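Local atomic coordinates of glucosamine-6-phosphate deaminase (Thermotoga maritima, PDB entry 1J5X), a protein that belongs to the SIS-domain family and is built from parallel beta-sheets flanked by helices. Residues P194-K202 against V313-Q321; V258-K268 against L283-G294. All coordinates share one frame; numbering follows the deposited sequence.

Contact 1 of 2, residues P194-K202 against V313-Q321; sequences PEFFDISWK and VPAQILGYQ
The indole of W201 carries the amide nitrogen of Q321 over the centre of one face, with Q321 NE2 3.3 Å from W201 CE2, while I317 and Y320 meet its benzene part obliquely. This is the packing of two helices of the alpha/beta fold, 184-205 and 313-326; the axes of the segments 194-202 and 313-321 come within 9.4 Å and cross at -40°. F197 has the methyl I317 CD1 on one face, a CH-pi contact lying 4.1 Å from the ring centroid and offset toward the rim; D198 OD1 lies in plane at its edge. F196 holds the hydroxyl of its helical neighbour S200 over one face, and V313 CB and P314 CG approach it obliquely.

I317 suits the middle because its two branches reach different partners: CD1 touches S200 CB at 3.7 Å as well as the F197 ring, whereas CG2 meets W201 CE3. F196, F197 and W201 all hold CG anti to the backbone N (chi1 176° for F197), which carries their rings out to the neighbouring helix. Small S200 lets the backbones approach, with its CA 5.6 Å from that of P314, and its hydroxyl is satisfied by F196 O, which S200 N reaches from the other face of the carbonyl plane. P314 belongs in the first turn, where the lack of an N-H costs no helical hydrogen bond. Helix 15-25 covers the aromatic side through L17 and T21. The extended Q321 brings its amide, tilted 56° from the indole plane, to a weak hydrogen bond from NE2 to W201 O.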
loop_
_atom_site.group_PDB
_atom_site.type_symbol
_atom_site.label_atom_id
_atom_site.label_comp_id
_atom_site.label_asym_id
_atom_site.label_seq_id
_atom_site.Cartn_x
_atom_site.Cartn_y
_atom_site.Cartn_z
ATOM N N PRO A 194 12.773 8.056 9.324
ATOM C CA PRO A 194 13.130 7.562 10.668
ATOM C C PRO A 194 12.314 8.223 11.772
ATOM O O PRO A 194 11.751 7.567 12.663
ATOM C CB PRO A 194 14.637 7.886 10.770
ATOM C CG PRO A 194 15.125 7.790 9.292
ATOM C CD PRO A 194 13.972 8.364 8.484
ATOM N N GLU A 195 12.228 9.561 11.732
ATOM C CA GLU A 195 11.453 10.266 12.741
ATOM C C GLU A 195 9.972 9.862 12.627
ATOM O O GLU A 195 9.278 9.667 13.626
ATOM C CB GLU A 195 11.601 11.794 12.553
ATOM C CG GLU A 195 10.650 12.642 13.413
ATOM C CD GLU A 195 10.974 14.148 13.381
ATOM O OE1 GLU A 195 11.746 14.592 12.498
ATOM O OE2 GLU A 195 10.430 14.877 14.230
ATOM N N PHE A 196 9.491 9.731 11.395
ATOM C CA PHE A 196 8.076 9.355 11.184
ATOM C C PHE A 196 7.797 8.021 11.868
ATOM O O PHE A 196 6.775 7.844 12.556
ATOM C CB PHE A 196 7.778 9.201 9.667
ATOM C CG PHE A 196 6.352 8.801 9.365
ATOM C CD1 PHE A 196 5.279 9.612 9.758
ATOM C CD2 PHE A 196 6.062 7.618 8.634
ATOM C CE1 PHE A 196 3.972 9.260 9.427
ATOM C CE2 PHE A 196 4.739 7.285 8.319
ATOM C CZ PHE A 196 3.727 8.084 8.703
ATOM N N PHE A 197 8.724 7.101 11.673
ATOM C CA PHE A 197 8.627 5.758 12.237
ATOM C C PHE A 197 8.626 5.809 13.768
ATOM O O PHE A 197 7.740 5.249 14.434
ATOM C CB PHE A 197 9.780 4.910 11.715
ATOM C CG PHE A 197 9.827 3.513 12.323
ATOM C CD1 PHE A 197 10.419 3.294 13.578
ATOM C CD2 PHE A 197 9.233 2.433 11.664
ATOM C CE1 PHE A 197 10.408 2.003 14.176
ATOM C CE2 PHE A 197 9.215 1.152 12.242
ATOM C CZ PHE A 197 9.797 0.930 13.492
ATOM N N ASP A 198 9.592 6.539 14.341
ATOM C CA ASP A 198 9.682 6.631 15.791
ATOM C C ASP A 198 8.460 7.299 16.402
ATOM O O ASP A 198 7.993 6.868 17.440
ATOM C CB ASP A 198 10.999 7.356 16.219
ATOM C CG ASP A 198 12.267 6.614 15.760
ATOM O OD1 ASP A 198 12.232 5.380 15.515
ATOM O OD2 ASP A 198 13.334 7.258 15.649
ATOM N N ILE A 199 7.927 8.354 15.780
ATOM C CA ILE A 199 6.736 8.990 16.308
ATOM C C ILE A 199 5.580 7.970 16.244
ATOM O O ILE A 199 4.748 7.865 17.177
ATOM C CB ILE A 199 6.324 10.284 15.473
ATOM C CG1 ILE A 199 7.373 11.408 15.708
ATOM C CG2 ILE A 199 4.901 10.727 15.854
ATOM C CD1 ILE A 199 7.247 12.660 14.781
ATOM N N SER A 200 5.500 7.278 15.115
ATOM C CA SER A 200 4.418 6.299 14.902
ATOM C C SER A 200 4.479 5.243 16.010
ATOM O O SER A 200 3.466 4.973 16.677
ATOM C CB SER A 200 4.563 5.613 13.526
ATOM O OG SER A 200 4.313 6.546 12.485
ATOM N N TRP A 201 5.657 4.677 16.196
ATOM C CA TRP A 201 5.820 3.632 17.212
ATOM C C TRP A 201 5.373 4.080 18.573
ATOM O O TRP A 201 4.579 3.391 19.245
ATOM C CB TRP A 201 7.269 3.157 17.283
ATOM C CG TRP A 201 7.406 1.932 18.157
ATOM C CD1 TRP A 201 7.459 1.890 19.519
ATOM C CD2 TRP A 201 7.352 0.576 17.715
ATOM N NE1 TRP A 201 7.428 0.587 19.958
ATOM C CE2 TRP A 201 7.364 -0.244 18.869
ATOM C CE3 TRP A 201 7.288 -0.033 16.451
ATOM C CZ2 TRP A 201 7.314 -1.660 18.793
ATOM C CZ3 TRP A 201 7.235 -1.450 16.380
ATOM C CH2 TRP A 201 7.249 -2.235 17.548
ATOM N N LYS A 202 5.821 5.274 18.974
ATOM C CA LYS A 202 5.484 5.788 20.301
ATOM C C LYS A 202 4.038 6.204 20.476
ATOM O O LYS A 202 3.464 6.000 21.549
ATOM C CB LYS A 202 6.451 6.933 20.709
ATOM C CG LYS A 202 6.448 8.148 19.776
ATOM C CD LYS A 202 5.205 9.071 19.935
ATOM C CE LYS A 202 5.150 9.794 21.304
ATOM N NZ LYS A 202 3.817 10.445 21.592
ATOM N N VAL A 313 2.992 2.635 7.075
ATOM C CA VAL A 313 3.859 2.322 8.225
ATOM C C VAL A 313 3.084 2.319 9.562
ATOM O O VAL A 313 3.230 1.389 10.371
ATOM C CB VAL A 313 5.046 3.318 8.284
ATOM C CG1 VAL A 313 5.828 3.167 9.606
ATOM C CG2 VAL A 313 5.980 3.060 7.139
ATOM N N PRO A 314 2.280 3.336 9.831
ATOM C CA PRO A 314 1.544 3.310 11.093
ATOM C C PRO A 314 0.708 2.007 11.245
ATOM O O PRO A 314 0.679 1.397 12.295
ATOM C CB PRO A 314 0.654 4.525 10.992
ATOM C CG PRO A 314 1.530 5.518 10.216
ATOM C CD PRO A 314 2.075 4.632 9.112
ATOM N N ALA A 315 0.004 1.607 10.173
ATOM C CA ALA A 315 -0.811 0.382 10.265
ATOM C C ALA A 315 0.036 -0.889 10.393
ATOM O O ALA A 315 -0.388 -1.835 11.065
ATOM C CB ALA A 315 -1.782 0.289 9.005
ATOM N N GLN A 316 1.225 -0.928 9.794
ATOM C CA GLN A 316 2.107 -2.105 9.953
ATOM C C GLN A 316 2.536 -2.187 11.439
ATOM O O GLN A 316 2.671 -3.257 11.982
ATOM C CB GLN A 316 3.378 -1.947 9.163
ATOM C CG GLN A 316 3.228 -1.938 7.636
ATOM C CD GLN A 316 4.534 -1.537 6.962
ATOM O OE1 GLN A 316 5.578 -1.912 7.407
ATOM N NE2 GLN A 316 4.469 -0.778 5.871
ATOM N N ILE A 317 2.808 -1.026 12.049
ATOM C CA ILE A 317 3.192 -0.982 13.462
ATOM C C ILE A 317 1.986 -1.352 14.342
ATOM O O ILE A 317 2.140 -2.062 15.345
ATOM C CB ILE A 317 3.778 0.449 13.834
ATOM C CG1 ILE A 317 5.117 0.626 13.143
ATOM C CG2 ILE A 317 3.877 0.638 15.374
ATOM C CD1 ILE A 317 5.717 2.093 13.282
ATOM N N LEU A 318 0.799 -0.894 13.971
ATOM C CA LEU A 318 -0.395 -1.247 14.715
ATOM C C LEU A 318 -0.554 -2.768 14.630
ATOM O O LEU A 318 -0.766 -3.440 15.654
ATOM C CB LEU A 318 -1.631 -0.586 14.108
ATOM C CG LEU A 318 -2.961 -1.003 14.762
ATOM C CD1 LEU A 318 -3.046 -0.560 16.277
ATOM C CD2 LEU A 318 -4.069 -0.318 14.006
ATOM N N GLY A 319 -0.388 -3.312 13.427
ATOM C CA GLY A 319 -0.587 -4.749 13.274
ATOM C C GLY A 319 0.381 -5.514 14.168
ATOM O O GLY A 319 -0.004 -6.488 14.872
ATOM N N TYR A 320 1.643 -5.099 14.117
ATOM C CA TYR A 320 2.681 -5.772 14.901
ATOM C C TYR A 320 2.382 -5.688 16.403
ATOM O O TYR A 320 2.311 -6.702 17.119
ATOM C CB TYR A 320 4.033 -5.172 14.607
ATOM C CG TYR A 320 5.127 -5.906 15.357
ATOM C CD1 TYR A 320 5.459 -5.558 16.664
ATOM C CD2 TYR A 320 5.768 -7.002 14.775
ATOM C CE1 TYR A 320 6.414 -6.293 17.374
ATOM C CE2 TYR A 320 6.709 -7.743 15.475
ATOM C CZ TYR A 320 7.025 -7.388 16.771
ATOM O OH TYR A 320 7.953 -8.179 17.464
ATOM N N GLN A 321 2.179 -4.483 16.884
ATOM C CA GLN A 321 1.916 -4.315 18.300
ATOM C C GLN A 321 0.655 -5.042 18.727
ATOM O O GLN A 321 0.599 -5.595 19.845
ATOM C CB GLN A 321 1.836 -2.807 18.656
ATOM C CG GLN A 321 3.206 -2.090 18.469
ATOM C CD GLN A 321 3.235 -0.677 19.076
ATOM O OE1 GLN A 321 2.265 -0.383 19.930
ATOM N NE2 GLN A 321 4.115 0.139 18.753
#

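Contact 2 of 2, residues V258-K268 against L283-G294; sequences VKKGTLVFMQK and LESLGATVLEVG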
loop_
_atom_site.group_PDB
_atom_site.type_symbol
_atom_site.label_atom_id
_atom_site.label_comp_id
_atom_site.label_asym_id
_atom_site.label_seq_id
_atom_site.Cartn_x
_atom_site.Cartn_y
_atom_site.Cartn_z
ATOM N N VAL A 258 -19.838 1.207 14.836
ATOM C CA VAL A 258 -18.952 1.840 15.825
ATOM C C VAL A 258 -19.418 1.710 17.279
ATOM O O VAL A 258 -20.584 1.949 17.585
ATOM C CB VAL A 258 -18.769 3.345 15.612
ATOM C CG1 VAL A 258 -17.828 3.909 16.743
ATOM C CG2 VAL A 258 -18.077 3.623 14.228
ATOM N N LYS A 259 -18.469 1.364 18.122
ATOM C CA LYS A 259 -18.682 1.283 19.577
ATOM C C LYS A 259 -17.313 1.288 20.248
ATOM O O LYS A 259 -16.290 1.243 19.570
ATOM C CB LYS A 259 -19.475 0.038 19.960
ATOM C CG LYS A 259 -18.846 -1.280 19.591
ATOM C CD LYS A 259 -19.847 -2.400 19.903
ATOM C CE LYS A 259 -19.202 -3.771 19.783
ATOM N NZ LYS A 259 -17.921 -3.777 20.545
ATOM N N LYS A 260 -17.280 1.396 21.579
ATOM C CA LYS A 260 -16.014 1.397 22.271
ATOM C C LYS A 260 -15.353 0.161 21.753
ATOM O O LYS A 260 -15.999 -0.883 21.657
ATOM C CB LYS A 260 -16.227 1.286 23.809
ATOM C CG LYS A 260 -14.932 1.092 24.592
ATOM C CD LYS A 260 -15.181 1.171 26.105
ATOM C CE LYS A 260 -15.428 2.629 26.544
ATOM N NZ LYS A 260 -14.189 3.461 26.510
ATOM N N GLY A 261 -14.079 0.259 21.399
ATOM C CA GLY A 261 -13.380 -0.887 20.869
ATOM C C GLY A 261 -13.034 -0.649 19.397
ATOM O O GLY A 261 -12.173 -1.308 18.849
ATOM N N THR A 262 -13.715 0.297 18.770
ATOM C CA THR A 262 -13.398 0.599 17.371
ATOM C C THR A 262 -12.232 1.585 17.364
ATOM O O THR A 262 -12.270 2.574 18.087
ATOM C CB THR A 262 -14.565 1.262 16.659
ATOM O OG1 THR A 262 -15.671 0.352 16.623
ATOM C CG2 THR A 262 -14.161 1.640 15.228
ATOM N N LEU A 263 -11.220 1.303 16.559
ATOM C CA LEU A 263 -10.034 2.163 16.420
ATOM C C LEU A 263 -10.007 2.634 14.952
ATOM O O LEU A 263 -9.999 1.802 14.051
ATOM C CB LEU A 263 -8.750 1.369 16.714
ATOM C CG LEU A 263 -7.375 2.061 16.509
ATOM C CD1 LEU A 263 -7.291 3.291 17.396
ATOM C CD2 LEU A 263 -6.238 1.127 16.810
ATOM N N VAL A 264 -9.969 3.958 14.737
ATOM C CA VAL A 264 -9.966 4.503 13.377
ATOM C C VAL A 264 -8.625 5.177 13.067
ATOM O O VAL A 264 -8.149 5.970 13.876
ATOM C CB VAL A 264 -11.090 5.560 13.232
ATOM C CG1 VAL A 264 -11.122 6.122 11.766
ATOM C CG2 VAL A 264 -12.439 4.959 13.622
ATOM N N PHE A 265 -7.998 4.869 11.922
ATOM C CA PHE A 265 -6.764 5.554 11.523
ATOM C C PHE A 265 -7.219 6.305 10.294
ATOM O O PHE A 265 -7.661 5.702 9.305
ATOM C CB PHE A 265 -5.670 4.604 11.114
ATOM C CG PHE A 265 -4.733 4.231 12.230
ATOM C CD1 PHE A 265 -5.205 4.106 13.543
ATOM C CD2 PHE A 265 -3.417 3.909 11.964
ATOM C CE1 PHE A 265 -4.325 3.654 14.584
ATOM C CE2 PHE A 265 -2.536 3.452 13.022
ATOM C CZ PHE A 265 -3.038 3.342 14.313
HETATM N N MSE A 266 -7.163 7.622 10.378
HETATM C CA MSE A 266 -7.626 8.477 9.331
HETATM C C MSE A 266 -6.435 9.154 8.638
HETATM O O MSE A 266 -5.618 9.826 9.298
HETATM C CB MSE A 266 -8.548 9.537 9.944
HETATM C CG MSE A 266 -9.173 10.456 8.894
HETATM SE SE MSE A 266 -10.407 11.762 9.723
HETATM C CE MSE A 266 -10.922 10.766 11.272
ATOM N N GLN A 267 -6.345 8.984 7.316
ATOM C CA GLN A 267 -5.247 9.599 6.523
ATOM C C GLN A 267 -5.676 11.002 6.125
ATOM O O GLN A 267 -6.565 11.181 5.270
ATOM C CB GLN A 267 -5.013 8.822 5.259
ATOM C CG GLN A 267 -4.650 7.332 5.490
ATOM C CD GLN A 267 -3.293 7.099 6.151
ATOM O OE1 GLN A 267 -2.373 7.915 6.042
ATOM N NE2 GLN A 267 -3.146 5.936 6.821
ATOM N N LYS A 268 -5.083 12.023 6.755
ATOM C CA LYS A 268 -5.472 13.413 6.410
ATOM C C LYS A 268 -5.018 13.834 5.002
ATOM O O LYS A 268 -3.950 13.477 4.593
ATOM C CB LYS A 268 -4.827 14.387 7.399
ATOM C CG LYS A 268 -5.249 14.159 8.869
ATOM C CD LYS A 268 -4.687 15.300 9.838
ATOM C CE LYS A 268 -5.431 16.610 9.566
ATOM N NZ LYS A 268 -6.886 16.535 9.937
ATOM N N LEU A 283 -17.233 10.357 15.267
ATOM C CA LEU A 283 -16.918 8.993 15.603
ATOM C C LEU A 283 -16.561 8.849 17.086
ATOM O O LEU A 283 -16.871 7.829 17.727
ATOM C CB LEU A 283 -15.750 8.486 14.755
ATOM C CG LEU A 283 -16.040 8.570 13.254
ATOM C CD1 LEU A 283 -14.891 7.961 12.475
ATOM C CD2 LEU A 283 -17.369 7.881 12.959
ATOM N N GLU A 284 -15.876 9.857 17.629
ATOM C CA GLU A 284 -15.488 9.814 19.045
ATOM C C GLU A 284 -16.749 9.791 19.924
ATOM O O GLU A 284 -16.820 9.070 20.916
ATOM C CB GLU A 284 -14.581 11.044 19.376
ATOM C CG GLU A 284 -13.085 10.787 19.012
ATOM C CD GLU A 284 -12.167 12.016 19.152
ATOM O OE1 GLU A 284 -12.694 13.115 19.254
ATOM O OE2 GLU A 284 -10.924 11.851 19.132
ATOM N N SER A 285 -17.748 10.554 19.538
ATOM C CA SER A 285 -18.970 10.610 20.322
ATOM C C SER A 285 -19.748 9.308 20.262
ATOM O O SER A 285 -20.673 9.103 21.060
ATOM C CB SER A 285 -19.845 11.771 19.857
ATOM O OG SER A 285 -20.538 11.451 18.650
ATOM N N LEU A 286 -19.369 8.415 19.342
ATOM C CA LEU A 286 -20.043 7.138 19.221
ATOM C C LEU A 286 -19.213 6.078 19.898
ATOM O O LEU A 286 -19.597 4.906 19.913
ATOM C CB LEU A 286 -20.225 6.771 17.736
ATOM C CG LEU A 286 -21.012 7.811 16.940
ATOM C CD1 LEU A 286 -21.091 7.389 15.463
ATOM C CD2 LEU A 286 -22.396 7.970 17.536
ATOM N N GLY A 287 -18.048 6.455 20.440
ATOM C CA GLY A 287 -17.246 5.471 21.125
ATOM C C GLY A 287 -15.913 5.090 20.524
ATOM O O GLY A 287 -15.114 4.403 21.126
ATOM N N ALA A 288 -15.645 5.535 19.314
ATOM C CA ALA A 288 -14.372 5.159 18.704
ATOM C C ALA A 288 -13.160 5.924 19.243
ATOM O O ALA A 288 -13.293 7.006 19.762
ATOM C CB ALA A 288 -14.434 5.425 17.168
ATOM N N THR A 289 -12.007 5.319 19.080
ATOM C CA THR A 289 -10.738 5.961 19.385
ATOM C C THR A 289 -10.291 6.378 17.952
ATOM O O THR A 289 -10.253 5.537 17.053
ATOM C CB THR A 289 -9.732 4.950 19.893
ATOM O OG1 THR A 289 -10.159 4.457 21.176
ATOM C CG2 THR A 289 -8.388 5.562 19.999
ATOM N N VAL A 290 -9.952 7.639 17.746
ATOM C CA VAL A 290 -9.527 8.078 16.407
ATOM C C VAL A 290 -8.139 8.624 16.434
ATOM O O VAL A 290 -7.782 9.409 17.356
ATOM C CB VAL A 290 -10.430 9.151 15.881
ATOM C CG1 VAL A 290 -9.942 9.589 14.459
ATOM C CG2 VAL A 290 -11.898 8.666 15.909
ATOM N N LEU A 291 -7.341 8.170 15.473
ATOM C CA LEU A 291 -5.964 8.600 15.311
ATOM C C LEU A 291 -5.804 9.199 13.898
ATOM O O LEU A 291 -6.223 8.587 12.894
ATOM C CB LEU A 291 -5.045 7.410 15.490
ATOM C CG LEU A 291 -3.554 7.680 15.580
ATOM C CD1 LEU A 291 -2.884 6.646 16.526
ATOM C CD2 LEU A 291 -2.975 7.572 14.170
ATOM N N GLU A 292 -5.267 10.418 13.820
ATOM C CA GLU A 292 -5.043 11.007 12.498
ATOM C C GLU A 292 -3.597 10.922 12.073
ATOM O O GLU A 292 -2.671 11.239 12.841
ATOM C CB GLU A 292 -5.453 12.481 12.471
ATOM C CG GLU A 292 -6.933 12.740 12.528
ATOM C CD GLU A 292 -7.231 14.215 12.832
ATOM O OE1 GLU A 292 -7.299 14.582 14.029
ATOM O OE2 GLU A 292 -7.415 14.999 11.881
ATOM N N VAL A 293 -3.384 10.529 10.819
ATOM C CA VAL A 293 -2.039 10.446 10.266
ATOM C C VAL A 293 -1.927 11.610 9.299
ATOM O O VAL A 293 -2.694 11.676 8.347
ATOM C CB VAL A 293 -1.843 9.139 9.434
ATOM C CG1 VAL A 293 -0.469 9.150 8.718
ATOM C CG2 VAL A 293 -2.005 7.924 10.390
ATOM N N GLY A 294 -0.960 12.493 9.520
ATOM C CA GLY A 294 -0.822 13.665 8.633
ATOM C C GLY A 294 -0.585 14.941 9.494
ATOM O O GLY A 294 -0.794 14.976 10.739
#
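L283, in the last turn of helix 273-285, reaches back to strand 262-267 with CD1 against V264 CG2; helix and strands form a beta-alpha-beta unit whose parallel strands 262-267 and 289-293 lie next to each other in a four-stranded sheet. L286 rests its CB on V258 CG1, and G287 ends the helix in a Schellman motif. Its positive phi (113°) suits glycine, and so does the backbone of K259 and K260, which lies where a CB would sit. K260 CA makes a CA-H...O contact with G287 O at 3.3 Å. A288 is small enough for its methyl to fit beside V258 CG1.

From T289 on, six backbone hydrogen bonds zip the strands together, from T289 N on T262 O to K268 N on V293 O. T289 CG2 lies 3.6 Å from L263 CD1, while its hydroxyl is bound by H212. V290 turns to the helix-covered face, where its CG1 touches the selenomethionine methyl, M266 CE, at 3.5 Å; the M266 chain runs extended before bending at its end. On the other face L291 lies beside F265, both pointing the same way, and sets CD2 over the ring centre, 4.0 Å from the centroid and only 3° off its normal.

E292 is buried and probably charged, and its carboxylate is shared: R280 and K277 of the helix hold OE1. K268, bent at chi3 and chi4, curls back toward E292, and its ammonium also meets E276 and D273, a network that probably favours the charged forms. Its NZ approaches E292 OE2 nearly in line with the C-O bond, in a salt bridge of 2.5 Å. V293, beta-branched and fit for a strand, places CG1 3.5 Å from Q267 OE1, an oxygen that is hydrogen-bonded to R311.

From the N terminus the chain passes through the five-stranded parallel sheet before reaching helix 184-205, the first partner of contact 1. It then builds the four-stranded sheet, and within this passage contact 2 closes a short loop through helix 273-285, bringing strand 289-293 beside strand 262-267. Helix 313-326 follows and closes the much longer loop of contact 1, so contact 2 is nested inside it. The contact centres are about 17 Å apart, but the two meet directly: L318 CD1 packs on L263 CD2 at 3.6 Å, and L318 CD2 on F265 CZ at 3.8 Å. Helix 313-326 thus joins the sheet to helix 184-205.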